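Local coordinates for cypemycin cysteine dehydrogenase (decarboxylating) (PDB 6JDD), which catalyses the oxidative decarboxylation of the C-terminal cysteine of the cypemycin precursor peptide, a step in making its aminovinyl-cysteine group, at residues H12-G17 with M114-T119; S18-L23 with A126-G131; D98-L103 with Q141-R146. All blocks are in the same frame, centred on the assembly; numbering follows the deposited sequence.

Overall arrangement
The three contacts lie in one Rossmann-like parallel sheet with its flanking helices, and each touches the same FAD: contact 1 through G17 at the ribityl chain and phosphate, contact 2 at the pyrimidine side of the flavin, contact 3 at the diphosphate and adenosine ribose. Their centres are about 12 Å apart for contacts 1 and 3, about 15 Å for contacts 1 and 2, and about 17 Å for contacts 2 and 3. Contacts 1 and 3 are joined by a probable hydrogen bond from R146 NH1 to L116 O (3.0 Å). F129 CZ of contact 2 packs on V100 CB of contact 3 (3.7 Å). The pocket is completed by A108 O of a neighbouring subunit, which is hydrogen-bonded to the FAD.

Contact 1 (H12-G17 with M114-T119); sequences HVHVTG and MMLQLT. With FAD (flavin-adenine dinucleotide), chain B.
The S-methyl end of M115 lies over one face of the H12 imidazole, a CH-pi contact with CE 3.9 Å from the ring centroid and displaced toward the rim on the NE2 side. The sulfur follows it over that face, SD being 4.5 Å from the centroid of the H12 ring in a Met-aromatic contact. M115 reaches this far because CG is anti to the backbone N (chi1 -178°) and the chain stays extended until the bend at chi3 turns CE onto the imidazole.

Two residues along the strand, on the same side of it, L116 CD1 approaches H14 CD2 obliquely at 4.1 Å. Helix 111-118 is thus laid against the side of strand 10-15 that carries both histidines.

Polar bonds hold the rings from elsewhere: H12 reaches S84 through ND1 and S43 through NE2, and H14 ND1 also meets S43 OG. Beyond the strand, G17 N donates to FAD O2P (2.8 Å), and G17 O accepts from the ribityl O2' of FAD at 2.6 Å.

With both nitrogens of H12 and ND1 of H14 engaged by serines, H12 meets the helix through its ring face and H14 through CD2, so the interface stays essentially apolar while the loop that follows the strand binds the cofactor.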
loop_
_atom_site.group_PDB
_atom_site.type_symbol
_atom_site.label_atom_id
_atom_site.label_comp_id
_atom_site.label_asym_id
_atom_site.label_seq_id
_atom_site.Cartn_x
_atom_site.Cartn_y
_atom_site.Cartn_z
ATOM N N HIS A 12 4.586 -35.236 14.559
ATOM C CA HIS A 12 4.489 -33.786 14.329
ATOM C C HIS A 12 5.755 -33.129 14.842
ATOM O O HIS A 12 6.180 -33.469 15.955
ATOM C CB HIS A 12 3.301 -33.194 15.067
ATOM C CG HIS A 12 3.157 -31.747 14.771
ATOM N ND1 HIS A 12 2.233 -31.277 13.882
ATOM C CD2 HIS A 12 3.845 -30.680 15.207
ATOM C CE1 HIS A 12 2.348 -29.972 13.803
ATOM N NE2 HIS A 12 3.337 -29.588 14.572
ATOM N N VAL A 13 6.317 -32.237 14.036
ATOM C CA VAL A 13 7.519 -31.452 14.391
ATOM C C VAL A 13 7.078 -30.001 14.498
ATOM O O VAL A 13 6.497 -29.487 13.573
ATOM C CB VAL A 13 8.684 -31.645 13.408
ATOM C CG1 VAL A 13 9.832 -30.762 13.801
ATOM C CG2 VAL A 13 9.159 -33.087 13.345
ATOM N N HIS A 14 7.316 -29.397 15.650
ATOM C CA HIS A 14 7.040 -27.970 15.914
ATOM C C HIS A 14 8.369 -27.233 15.966
ATOM O O HIS A 14 9.215 -27.571 16.825
ATOM C CB HIS A 14 6.223 -27.812 17.192
ATOM C CG HIS A 14 5.896 -26.395 17.503
ATOM N ND1 HIS A 14 5.229 -25.583 16.602
ATOM C CD2 HIS A 14 6.180 -25.629 18.574
ATOM C CE1 HIS A 14 5.107 -24.379 17.127
ATOM N NE2 HIS A 14 5.709 -24.371 18.324
ATOM N N VAL A 15 8.560 -26.330 15.013
ATOM C CA VAL A 15 9.857 -25.637 14.777
ATOM C C VAL A 15 9.749 -24.225 15.331
ATOM O O VAL A 15 8.804 -23.515 14.939
ATOM C CB VAL A 15 10.203 -25.615 13.280
ATOM C CG1 VAL A 15 11.609 -25.054 13.027
ATOM C CG2 VAL A 15 10.020 -26.991 12.651
ATOM N N THR A 16 10.708 -23.800 16.155
ATOM C CA THR A 16 10.675 -22.486 16.857
ATOM C C THR A 16 11.947 -21.715 16.510
ATOM O O THR A 16 12.838 -22.294 15.989
ATOM C CB THR A 16 10.459 -22.644 18.379
ATOM O OG1 THR A 16 11.665 -23.090 19.014
ATOM C CG2 THR A 16 9.298 -23.557 18.747
ATOM N N GLY A 17 11.988 -20.429 16.865
ATOM C CA GLY A 17 12.862 -19.378 16.310
ATOM C C GLY A 17 14.247 -19.366 16.901
ATOM O O GLY A 17 14.700 -18.335 17.436
ATOM N N MET A 114 -1.813 -24.387 21.828
ATOM C CA MET A 114 -3.090 -25.014 22.240
ATOM C C MET A 114 -2.909 -26.535 22.107
ATOM O O MET A 114 -3.177 -27.252 23.047
ATOM C CB MET A 114 -4.260 -24.504 21.385
ATOM C CG MET A 114 -5.609 -25.153 21.686
ATOM S SD MET A 114 -6.233 -24.595 23.266
ATOM C CE MET A 114 -7.012 -23.051 22.774
ATOM N N MET A 115 -2.407 -26.953 20.949
ATOM C CA MET A 115 -2.215 -28.367 20.585
ATOM C C MET A 115 -1.326 -29.040 21.628
ATOM O O MET A 115 -1.711 -30.075 22.134
ATOM C CB MET A 115 -1.587 -28.398 19.199
ATOM C CG MET A 115 -1.373 -29.786 18.657
ATOM S SD MET A 115 -0.564 -29.705 17.058
ATOM C CE MET A 115 1.079 -29.158 17.495
ATOM N N LEU A 116 -0.187 -28.439 21.959
ATOM C CA LEU A 116 0.790 -29.031 22.885
ATOM C C LEU A 116 0.202 -29.037 24.314
ATOM O O LEU A 116 0.518 -29.948 25.065
ATOM C CB LEU A 116 2.118 -28.268 22.803
ATOM C CG LEU A 116 2.884 -28.438 21.494
ATOM C CD1 LEU A 116 4.179 -27.672 21.511
ATOM C CD2 LEU A 116 3.159 -29.884 21.190
ATOM N N GLN A 117 -0.618 -28.039 24.686
ATOM C CA GLN A 117 -1.310 -28.058 25.992
ATOM C C GLN A 117 -2.279 -29.253 26.039
ATOM O O GLN A 117 -2.416 -29.841 27.124
ATOM C CB GLN A 117 -2.104 -26.772 26.271
ATOM C CG GLN A 117 -1.281 -25.488 26.520
ATOM C CD GLN A 117 -0.234 -25.562 27.608
ATOM O OE1 GLN A 117 -0.321 -26.392 28.523
ATOM N NE2 GLN A 117 0.769 -24.688 27.515
ATOM N N LEU A 118 -2.954 -29.613 24.950
ATOM C CA LEU A 118 -4.096 -30.548 25.038
ATOM C C LEU A 118 -3.645 -31.983 24.755
ATOM O O LEU A 118 -4.348 -32.932 25.126
ATOM C CB LEU A 118 -5.212 -30.102 24.090
ATOM C CG LEU A 118 -5.830 -28.735 24.367
ATOM C CD1 LEU A 118 -6.917 -28.454 23.370
ATOM C CD2 LEU A 118 -6.409 -28.675 25.746
ATOM N N THR A 119 -2.499 -32.179 24.137
ATOM C CA THR A 119 -2.112 -33.550 23.749
ATOM C C THR A 119 -1.819 -34.355 25.023
ATOM O O THR A 119 -1.311 -33.777 26.009
ATOM C CB THR A 119 -0.957 -33.565 22.749
ATOM O OG1 THR A 119 -0.757 -34.915 22.330
ATOM C CG2 THR A 119 0.317 -33.017 23.347
HETATM P PA FAD B . 6.779 -17.140 18.297
HETATM O O1A FAD B . 5.436 -17.666 17.909
HETATM O O2A FAD B . 7.624 -16.510 17.240
HETATM O O5B FAD B . 6.616 -16.121 19.525
HETATM C C5B FAD B . 6.437 -14.711 19.237
HETATM C C4B FAD B . 5.750 -14.047 20.405
HETATM O O4B FAD B . 4.627 -13.269 19.916
HETATM C C3B FAD B . 5.170 -14.990 21.468
HETATM O O3B FAD B . 5.300 -14.438 22.773
HETATM C C2B FAD B . 3.701 -15.101 21.049
HETATM O O2B FAD B . 2.851 -15.442 22.122
HETATM C C1B FAD B . 3.437 -13.686 20.546
HETATM N N9A FAD B . 2.354 -13.603 19.574
HETATM C C8A FAD B . 1.234 -14.394 19.496
HETATM N N7A FAD B . 0.448 -14.058 18.499
HETATM C C5A FAD B . 1.090 -12.986 17.890
HETATM C C6A FAD B . 0.763 -12.185 16.779
HETATM N N6A FAD B . -0.337 -12.344 16.049
HETATM N N1A FAD B . 1.631 -11.200 16.447
HETATM C C2A FAD B . 2.738 -11.043 17.185
HETATM N N3A FAD B . 3.147 -11.733 18.247
HETATM C C4A FAD B . 2.265 -12.700 18.549
HETATM N N1 FAD B . 15.996 -18.040 21.477
HETATM C C2 FAD B . 16.265 -19.219 22.084
HETATM O O2 FAD B . 15.587 -19.611 23.037
HETATM N N3 FAD B . 17.285 -20.021 21.680
HETATM C C4 FAD B . 18.104 -19.683 20.631
HETATM O O4 FAD B . 19.010 -20.434 20.301
HETATM C C4X FAD B . 17.855 -18.463 19.972
HETATM N N5 FAD B . 18.626 -18.125 18.970
HETATM C C5X FAD B . 18.364 -16.934 18.346
HETATM C C6 FAD B . 19.181 -16.554 17.267
HETATM C C7 FAD B . 18.977 -15.373 16.594
HETATM C C7M FAD B . 19.872 -14.997 15.441
HETATM C C8 FAD B . 17.920 -14.518 16.993
HETATM C C8M FAD B . 17.676 -13.219 16.271
HETATM C C9 FAD B . 17.111 -14.880 18.051
HETATM C C9A FAD B . 17.313 -16.085 18.744
HETATM N N10 FAD B . 16.514 -16.481 19.816
HETATM C C10 FAD B . 16.755 -17.677 20.466
HETATM C "C1'" FAD B . 15.405 -15.618 20.262
HETATM C "C2'" FAD B . 14.063 -16.103 19.748
HETATM O "O2'" FAD B . 14.018 -15.978 18.330
HETATM C "C3'" FAD B . 12.916 -15.299 20.365
HETATM O "O3'" FAD B . 12.827 -15.595 21.755
HETATM C "C4'" FAD B . 11.559 -15.562 19.708
HETATM O "O4'" FAD B . 10.560 -14.753 20.333
HETATM C "C5'" FAD B . 11.149 -17.014 19.789
HETATM O "O5'" FAD B . 9.781 -17.159 19.321
HETATM P P FAD B . 9.186 -18.629 19.079
HETATM O O1P FAD B . 9.456 -19.453 20.294
HETATM O O2P FAD B . 9.666 -19.120 17.753
HETATM O O3P FAD B . 7.615 -18.321 18.989
#

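Contact 2 (S18-L23 with A126-G131); sequences SISAAL and ADTFPG. With FAD (flavin-adenine dinucleotide), chain B.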
loop_
_atom_site.group_PDB
_atom_site.type_symbol
_atom_site.label_atom_id
_atom_site.label_comp_id
_atom_site.label_asym_id
_atom_site.label_seq_id
_atom_site.Cartn_x
_atom_site.Cartn_y
_atom_site.Cartn_z
ATOM N N SER A 18 14.974 -20.432 16.721
ATOM C CA SER A 18 16.427 -20.359 16.930
ATOM C C SER A 18 17.106 -20.589 15.585
ATOM O O SER A 18 16.495 -21.169 14.646
ATOM C CB SER A 18 16.858 -21.312 18.007
ATOM O OG SER A 18 16.623 -22.645 17.644
ATOM N N ILE A 19 18.343 -20.142 15.486
ATOM C CA ILE A 19 19.138 -20.278 14.239
ATOM C C ILE A 19 19.199 -21.769 13.851
ATOM O O ILE A 19 19.168 -22.057 12.644
ATOM C CB ILE A 19 20.498 -19.573 14.405
ATOM C CG1 ILE A 19 21.203 -19.459 13.061
ATOM C CG2 ILE A 19 21.348 -20.243 15.462
ATOM C CD1 ILE A 19 20.429 -18.547 12.124
ATOM N N SER A 20 19.125 -22.706 14.796
ATOM C CA SER A 20 19.018 -24.160 14.494
ATOM C C SER A 20 17.811 -24.451 13.593
ATOM O O SER A 20 17.783 -25.508 12.986
ATOM C CB SER A 20 18.943 -24.998 15.731
ATOM O OG SER A 20 20.058 -24.774 16.567
ATOM N N ALA A 21 16.794 -23.600 13.541
ATOM C CA ALA A 21 15.637 -23.893 12.666
ATOM C C ALA A 21 16.123 -23.952 11.224
ATOM O O ALA A 21 15.571 -24.717 10.501
ATOM C CB ALA A 21 14.541 -22.886 12.836
ATOM N N ALA A 22 17.161 -23.194 10.874
ATOM C CA ALA A 22 17.755 -23.193 9.515
ATOM C C ALA A 22 18.218 -24.615 9.122
ATOM O O ALA A 22 18.197 -24.909 7.898
ATOM C CB ALA A 22 18.887 -22.212 9.417
ATOM N N LEU A 23 18.588 -25.440 10.106
ATOM C CA LEU A 23 19.117 -26.814 9.922
ATOM C C LEU A 23 17.997 -27.864 9.891
ATOM O O LEU A 23 18.289 -28.990 9.546
ATOM C CB LEU A 23 20.059 -27.134 11.072
ATOM C CG LEU A 23 21.513 -26.744 10.867
ATOM C CD1 LEU A 23 21.644 -25.331 10.364
ATOM C CD2 LEU A 23 22.278 -26.888 12.176
ATOM N N ALA A 126 13.416 -30.509 22.279
ATOM C CA ALA A 126 14.804 -30.394 21.834
ATOM C C ALA A 126 15.206 -28.940 22.037
ATOM O O ALA A 126 15.316 -28.192 21.072
ATOM C CB ALA A 126 14.912 -30.868 20.427
ATOM N N ASP A 127 15.439 -28.596 23.303
ATOM C CA ASP A 127 15.737 -27.219 23.747
ATOM C C ASP A 127 17.061 -26.753 23.118
ATOM O O ASP A 127 18.040 -27.505 23.097
ATOM C CB ASP A 127 15.811 -27.145 25.270
ATOM C CG ASP A 127 16.764 -28.190 25.812
ATOM O OD1 ASP A 127 16.444 -29.402 25.659
ATOM O OD2 ASP A 127 17.851 -27.785 26.327
ATOM N N THR A 128 17.057 -25.489 22.710
ATOM C CA THR A 128 18.235 -24.678 22.311
ATOM C C THR A 128 18.154 -23.368 23.095
ATOM O O THR A 128 17.718 -22.404 22.504
ATOM C CB THR A 128 18.272 -24.466 20.782
ATOM O OG1 THR A 128 17.054 -23.883 20.310
ATOM C CG2 THR A 128 18.466 -25.754 20.019
ATOM N N PHE A 129 18.527 -23.354 24.382
ATOM C CA PHE A 129 18.511 -22.135 25.247
ATOM C C PHE A 129 19.860 -21.444 25.140
ATOM O O PHE A 129 20.879 -22.058 25.307
ATOM C CB PHE A 129 18.236 -22.472 26.714
ATOM C CG PHE A 129 16.878 -23.065 27.017
ATOM C CD1 PHE A 129 16.009 -23.452 26.020
ATOM C CD2 PHE A 129 16.476 -23.254 28.324
ATOM C CE1 PHE A 129 14.763 -23.982 26.324
ATOM C CE2 PHE A 129 15.222 -23.765 28.628
ATOM C CZ PHE A 129 14.367 -24.133 27.633
ATOM N N PRO A 130 19.929 -20.120 24.996
ATOM C CA PRO A 130 21.211 -19.443 25.060
ATOM C C PRO A 130 21.847 -19.523 26.459
ATOM O O PRO A 130 23.023 -19.240 26.590
ATOM C CB PRO A 130 20.888 -17.974 24.755
ATOM C CG PRO A 130 19.432 -17.938 24.408
ATOM C CD PRO A 130 18.797 -19.193 24.951
ATOM N N GLY A 131 21.052 -19.851 27.478
ATOM C CA GLY A 131 21.412 -19.654 28.891
ATOM C C GLY A 131 20.202 -19.839 29.802
ATOM O O GLY A 131 19.110 -20.268 29.305
HETATM P PA FAD B . 6.779 -17.140 18.297
HETATM O O1A FAD B . 5.436 -17.666 17.909
HETATM O O2A FAD B . 7.624 -16.510 17.240
HETATM O O5B FAD B . 6.616 -16.121 19.525
HETATM C C5B FAD B . 6.437 -14.711 19.237
HETATM C C4B FAD B . 5.750 -14.047 20.405
HETATM O O4B FAD B . 4.627 -13.269 19.916
HETATM C C3B FAD B . 5.170 -14.990 21.468
HETATM O O3B FAD B . 5.300 -14.438 22.773
HETATM C C2B FAD B . 3.701 -15.101 21.049
HETATM O O2B FAD B . 2.851 -15.442 22.122
HETATM C C1B FAD B . 3.437 -13.686 20.546
HETATM N N9A FAD B . 2.354 -13.603 19.574
HETATM C C8A FAD B . 1.234 -14.394 19.496
HETATM N N7A FAD B . 0.448 -14.058 18.499
HETATM C C5A FAD B . 1.090 -12.986 17.890
HETATM C C6A FAD B . 0.763 -12.185 16.779
HETATM N N6A FAD B . -0.337 -12.344 16.049
HETATM N N1A FAD B . 1.631 -11.200 16.447
HETATM C C2A FAD B . 2.738 -11.043 17.185
HETATM N N3A FAD B . 3.147 -11.733 18.247
HETATM C C4A FAD B . 2.265 -12.700 18.549
HETATM N N1 FAD B . 15.996 -18.040 21.477
HETATM C C2 FAD B . 16.265 -19.219 22.084
HETATM O O2 FAD B . 15.587 -19.611 23.037
HETATM N N3 FAD B . 17.285 -20.021 21.680
HETATM C C4 FAD B . 18.104 -19.683 20.631
HETATM O O4 FAD B . 19.010 -20.434 20.301
HETATM C C4X FAD B . 17.855 -18.463 19.972
HETATM N N5 FAD B . 18.626 -18.125 18.970
HETATM C C5X FAD B . 18.364 -16.934 18.346
HETATM C C6 FAD B . 19.181 -16.554 17.267
HETATM C C7 FAD B . 18.977 -15.373 16.594
HETATM C C7M FAD B . 19.872 -14.997 15.441
HETATM C C8 FAD B . 17.920 -14.518 16.993
HETATM C C8M FAD B . 17.676 -13.219 16.271
HETATM C C9 FAD B . 17.111 -14.880 18.051
HETATM C C9A FAD B . 17.313 -16.085 18.744
HETATM N N10 FAD B . 16.514 -16.481 19.816
HETATM C C10 FAD B . 16.755 -17.677 20.466
HETATM C "C1'" FAD B . 15.405 -15.618 20.262
HETATM C "C2'" FAD B . 14.063 -16.103 19.748
HETATM O "O2'" FAD B . 14.018 -15.978 18.330
HETATM C "C3'" FAD B . 12.916 -15.299 20.365
HETATM O "O3'" FAD B . 12.827 -15.595 21.755
HETATM C "C4'" FAD B . 11.559 -15.562 19.708
HETATM O "O4'" FAD B . 10.560 -14.753 20.333
HETATM C "C5'" FAD B . 11.149 -17.014 19.789
HETATM O "O5'" FAD B . 9.781 -17.159 19.321
HETATM P P FAD B . 9.186 -18.629 19.079
HETATM O O1P FAD B . 9.456 -19.453 20.294
HETATM O O2P FAD B . 9.666 -19.120 17.753
HETATM O O3P FAD B . 7.615 -18.321 18.989
#
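T128 OG1 is gripped by S18 OG at 3.0 Å, with either hydroxyl able to be the donor, and more weakly by the backbone oxygen of A95. S18 and T128 come just after strands 10-15 and 123-127, and A95 ends strand 90-95, all at the C-terminal edge of a Rossmann-like parallel sheet, where the loops form the cofactor site. Strand 90-95 lies between the other two, and the hydroxyl pair links the loops after the two strands that flank it, with P94 packed against both side chains.

Each hydroxyl sits between its own backbone N and carbonyl carbon (chi1 64° in S18, 55° in T128), which turns the two oxygens toward each other. The methyl of T128 takes the other branch: CG2 rests 3.9 Å from S20 OG, a van der Waals contact, and the same side chain touches V168 and F170.

The pair borders the flavin. S18 CB lies against the C4 carbonyl, 3.3 Å from FAD O4, while the P130 ring meets the pyrimidine part of the isoalloxazine through CD, 3.7 Å from FAD N3. P130 in turn packs on M114 of a neighbouring subunit, so the flavin's surroundings run into the oligomer interface. The flavin's own N-H is read by the backbone: FAD N3 donates to T128 O at 2.6 Å, nearly straight with an N-H...O angle of 164°.

Contact 3 (D98-L103 with Q141-R146); sequences DTVMRL and QTLKLR. With FAD (flavin-adenine dinucleotide), chain B.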
loop_
_atom_site.group_PDB
_atom_site.type_symbol
_atom_site.label_atom_id
_atom_site.label_comp_id
_atom_site.label_asym_id
_atom_site.label_seq_id
_atom_site.Cartn_x
_atom_site.Cartn_y
_atom_site.Cartn_z
ATOM N N ASP A 98 11.702 -19.232 25.147
ATOM C CA ASP A 98 10.379 -18.614 25.242
ATOM C C ASP A 98 9.298 -19.665 24.962
ATOM O O ASP A 98 8.231 -19.583 25.565
ATOM C CB ASP A 98 10.258 -17.378 24.358
ATOM C CG ASP A 98 9.100 -16.530 24.843
ATOM O OD1 ASP A 98 9.189 -16.030 25.981
ATOM O OD2 ASP A 98 8.094 -16.426 24.100
ATOM N N THR A 99 9.518 -20.566 24.038
ATOM C CA THR A 99 8.447 -21.546 23.702
ATOM C C THR A 99 8.251 -22.405 24.956
ATOM O O THR A 99 7.095 -22.668 25.340
ATOM C CB THR A 99 8.702 -22.342 22.401
ATOM O OG1 THR A 99 8.294 -21.654 21.206
ATOM C CG2 THR A 99 7.946 -23.653 22.406
ATOM N N VAL A 100 9.352 -22.783 25.600
ATOM C CA VAL A 100 9.299 -23.642 26.812
ATOM C C VAL A 100 8.668 -22.898 27.991
ATOM O O VAL A 100 7.869 -23.507 28.652
ATOM C CB VAL A 100 10.685 -24.189 27.120
ATOM C CG1 VAL A 100 10.688 -24.943 28.430
ATOM C CG2 VAL A 100 11.093 -25.088 25.976
ATOM N N MET A 101 8.973 -21.615 28.191
ATOM C CA MET A 101 8.274 -20.810 29.210
ATOM C C MET A 101 6.747 -20.784 28.935
ATOM O O MET A 101 5.968 -21.003 29.851
ATOM C CB MET A 101 8.847 -19.396 29.286
ATOM C CG MET A 101 10.298 -19.307 29.649
ATOM S SD MET A 101 10.740 -19.996 31.307
ATOM C CE MET A 101 11.039 -21.722 30.894
ATOM N N ARG A 102 6.361 -20.527 27.681
ATOM C CA ARG A 102 4.923 -20.460 27.299
ATOM C C ARG A 102 4.239 -21.802 27.590
ATOM O O ARG A 102 3.078 -21.786 28.048
ATOM C CB ARG A 102 4.782 -20.084 25.820
ATOM C CG ARG A 102 4.984 -18.602 25.534
ATOM C CD ARG A 102 4.251 -18.150 24.286
ATOM N NE ARG A 102 4.888 -18.622 23.065
ATOM C CZ ARG A 102 4.234 -19.086 22.006
ATOM N NH1 ARG A 102 2.913 -19.141 22.015
ATOM N NH2 ARG A 102 4.903 -19.493 20.942
ATOM N N LEU A 103 4.936 -22.912 27.331
ATOM C CA LEU A 103 4.395 -24.272 27.545
ATOM C C LEU A 103 4.230 -24.523 29.051
ATOM O O LEU A 103 3.176 -24.935 29.483
ATOM C CB LEU A 103 5.378 -25.246 26.900
ATOM C CG LEU A 103 4.921 -26.684 26.862
ATOM C CD1 LEU A 103 3.585 -26.844 26.115
ATOM C CD2 LEU A 103 6.033 -27.495 26.235
ATOM N N GLN A 141 11.059 -27.029 35.670
ATOM C CA GLN A 141 10.624 -28.025 36.692
ATOM C C GLN A 141 9.100 -28.170 36.566
ATOM O O GLN A 141 8.584 -29.305 36.752
ATOM C CB GLN A 141 10.978 -27.653 38.149
ATOM C CG GLN A 141 12.316 -28.137 38.692
ATOM C CD GLN A 141 12.362 -27.950 40.205
ATOM O OE1 GLN A 141 11.624 -27.142 40.813
ATOM N NE2 GLN A 141 13.237 -28.723 40.857
ATOM N N THR A 142 8.380 -27.081 36.363
ATOM C CA THR A 142 6.894 -27.128 36.336
ATOM C C THR A 142 6.399 -28.130 35.295
ATOM O O THR A 142 5.300 -28.724 35.471
ATOM C CB THR A 142 6.266 -25.759 36.114
ATOM O OG1 THR A 142 6.608 -24.940 37.217
ATOM C CG2 THR A 142 4.765 -25.813 36.103
ATOM N N LEU A 143 7.186 -28.349 34.253
ATOM C CA LEU A 143 6.757 -29.293 33.202
ATOM C C LEU A 143 6.724 -30.753 33.709
ATOM O O LEU A 143 6.025 -31.560 33.082
ATOM C CB LEU A 143 7.683 -29.120 32.001
ATOM C CG LEU A 143 7.453 -27.847 31.175
ATOM C CD1 LEU A 143 8.586 -27.638 30.188
ATOM C CD2 LEU A 143 6.138 -27.874 30.432
ATOM N N LYS A 144 7.354 -31.101 34.842
ATOM C CA LYS A 144 7.211 -32.467 35.402
ATOM C C LYS A 144 5.780 -32.722 35.880
ATOM O O LYS A 144 5.456 -33.902 36.065
ATOM C CB LYS A 144 8.245 -32.721 36.497
ATOM C CG LYS A 144 9.608 -33.113 35.944
ATOM C CD LYS A 144 10.714 -32.535 36.759
ATOM C CE LYS A 144 12.045 -33.214 36.562
ATOM N NZ LYS A 144 12.778 -33.238 37.864
ATOM N N LEU A 145 4.927 -31.703 36.042
ATOM C CA LEU A 145 3.495 -31.944 36.389
ATOM C C LEU A 145 2.757 -32.664 35.246
ATOM O O LEU A 145 1.613 -33.179 35.471
ATOM C CB LEU A 145 2.841 -30.603 36.710
ATOM C CG LEU A 145 3.462 -29.843 37.889
ATOM C CD1 LEU A 145 2.558 -28.702 38.306
ATOM C CD2 LEU A 145 3.754 -30.756 39.084
ATOM N N ARG A 146 3.366 -32.680 34.062
ATOM C CA ARG A 146 2.771 -33.332 32.878
ATOM C C ARG A 146 3.547 -34.605 32.597
ATOM O O ARG A 146 4.740 -34.579 32.317
ATOM C CB ARG A 146 2.778 -32.388 31.674
ATOM C CG ARG A 146 1.905 -31.150 31.867
ATOM C CD ARG A 146 1.619 -30.391 30.590
ATOM N NE ARG A 146 0.945 -31.216 29.598
ATOM C CZ ARG A 146 0.938 -30.958 28.299
ATOM N NH1 ARG A 146 1.568 -29.889 27.848
ATOM N NH2 ARG A 146 0.322 -31.764 27.454
HETATM P PA FAD B . 6.779 -17.140 18.297
HETATM O O1A FAD B . 5.436 -17.666 17.909
HETATM O O2A FAD B . 7.624 -16.510 17.240
HETATM O O5B FAD B . 6.616 -16.121 19.525
HETATM C C5B FAD B . 6.437 -14.711 19.237
HETATM C C4B FAD B . 5.750 -14.047 20.405
HETATM O O4B FAD B . 4.627 -13.269 19.916
HETATM C C3B FAD B . 5.170 -14.990 21.468
HETATM O O3B FAD B . 5.300 -14.438 22.773
HETATM C C2B FAD B . 3.701 -15.101 21.049
HETATM O O2B FAD B . 2.851 -15.442 22.122
HETATM C C1B FAD B . 3.437 -13.686 20.546
HETATM N N9A FAD B . 2.354 -13.603 19.574
HETATM C C8A FAD B . 1.234 -14.394 19.496
HETATM N N7A FAD B . 0.448 -14.058 18.499
HETATM C C5A FAD B . 1.090 -12.986 17.890
HETATM C C6A FAD B . 0.763 -12.185 16.779
HETATM N N6A FAD B . -0.337 -12.344 16.049
HETATM N N1A FAD B . 1.631 -11.200 16.447
HETATM C C2A FAD B . 2.738 -11.043 17.185
HETATM N N3A FAD B . 3.147 -11.733 18.247
HETATM C C4A FAD B . 2.265 -12.700 18.549
HETATM N N1 FAD B . 15.996 -18.040 21.477
HETATM C C2 FAD B . 16.265 -19.219 22.084
HETATM O O2 FAD B . 15.587 -19.611 23.037
HETATM N N3 FAD B . 17.285 -20.021 21.680
HETATM C C4 FAD B . 18.104 -19.683 20.631
HETATM O O4 FAD B . 19.010 -20.434 20.301
HETATM C C4X FAD B . 17.855 -18.463 19.972
HETATM N N5 FAD B . 18.626 -18.125 18.970
HETATM C C5X FAD B . 18.364 -16.934 18.346
HETATM C C6 FAD B . 19.181 -16.554 17.267
HETATM C C7 FAD B . 18.977 -15.373 16.594
HETATM C C7M FAD B . 19.872 -14.997 15.441
HETATM C C8 FAD B . 17.920 -14.518 16.993
HETATM C C8M FAD B . 17.676 -13.219 16.271
HETATM C C9 FAD B . 17.111 -14.880 18.051
HETATM C C9A FAD B . 17.313 -16.085 18.744
HETATM N N10 FAD B . 16.514 -16.481 19.816
HETATM C C10 FAD B . 16.755 -17.677 20.466
HETATM C "C1'" FAD B . 15.405 -15.618 20.262
HETATM C "C2'" FAD B . 14.063 -16.103 19.748
HETATM O "O2'" FAD B . 14.018 -15.978 18.330
HETATM C "C3'" FAD B . 12.916 -15.299 20.365
HETATM O "O3'" FAD B . 12.827 -15.595 21.755
HETATM C "C4'" FAD B . 11.559 -15.562 19.708
HETATM O "O4'" FAD B . 10.560 -14.753 20.333
HETATM C "C5'" FAD B . 11.149 -17.014 19.789
HETATM O "O5'" FAD B . 9.781 -17.159 19.321
HETATM P P FAD B . 9.186 -18.629 19.079
HETATM O O1P FAD B . 9.456 -19.453 20.294
HETATM O O2P FAD B . 9.666 -19.120 17.753
HETATM O O3P FAD B . 7.615 -18.321 18.989
HETATM O O HOH W 1 1.983 -27.577 29.306
#
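At the edge of the R146 guanidinium, near its plane, stands the methyl L103 CD1, 4.0 Å from NH1. That nitrogen also donates to a water (2.8 Å from R146 NH1), which in turn donates to L103 O, and it bonds to L116 O. The R102 guanidinium faces the cofactor, with the adenosine ribose carbon C2B of FAD over its centre, 4.1 Å from CZ, and NH2 3.5 Å from FAD O3P.

The setting is one layer of a Rossmann-like alpha/beta fold: helix 97-104 and the 3-10 turn that follows helix 134-142 both rest on strand 123-127, where V100, L103 and L143 all meet I125. L143 spreads its two methyls over helix 97-104, CD1 reaching V100 CG1 at 3.8 Å and CD2 reaching L103 CG at 4.0 Å, in each case at about a right angle.

R102 NH1 forms a salt bridge with D109; a leucine in its place would probably leave the D109 carboxylate without this mate and take one positive charge away from the diphosphate. D98 pairs instead with R107 of a neighbouring subunit. Nearest the diphosphate, T99 OG1, placed beside its backbone N (chi1 -84°), donates to FAD O1P at 2.7 Å.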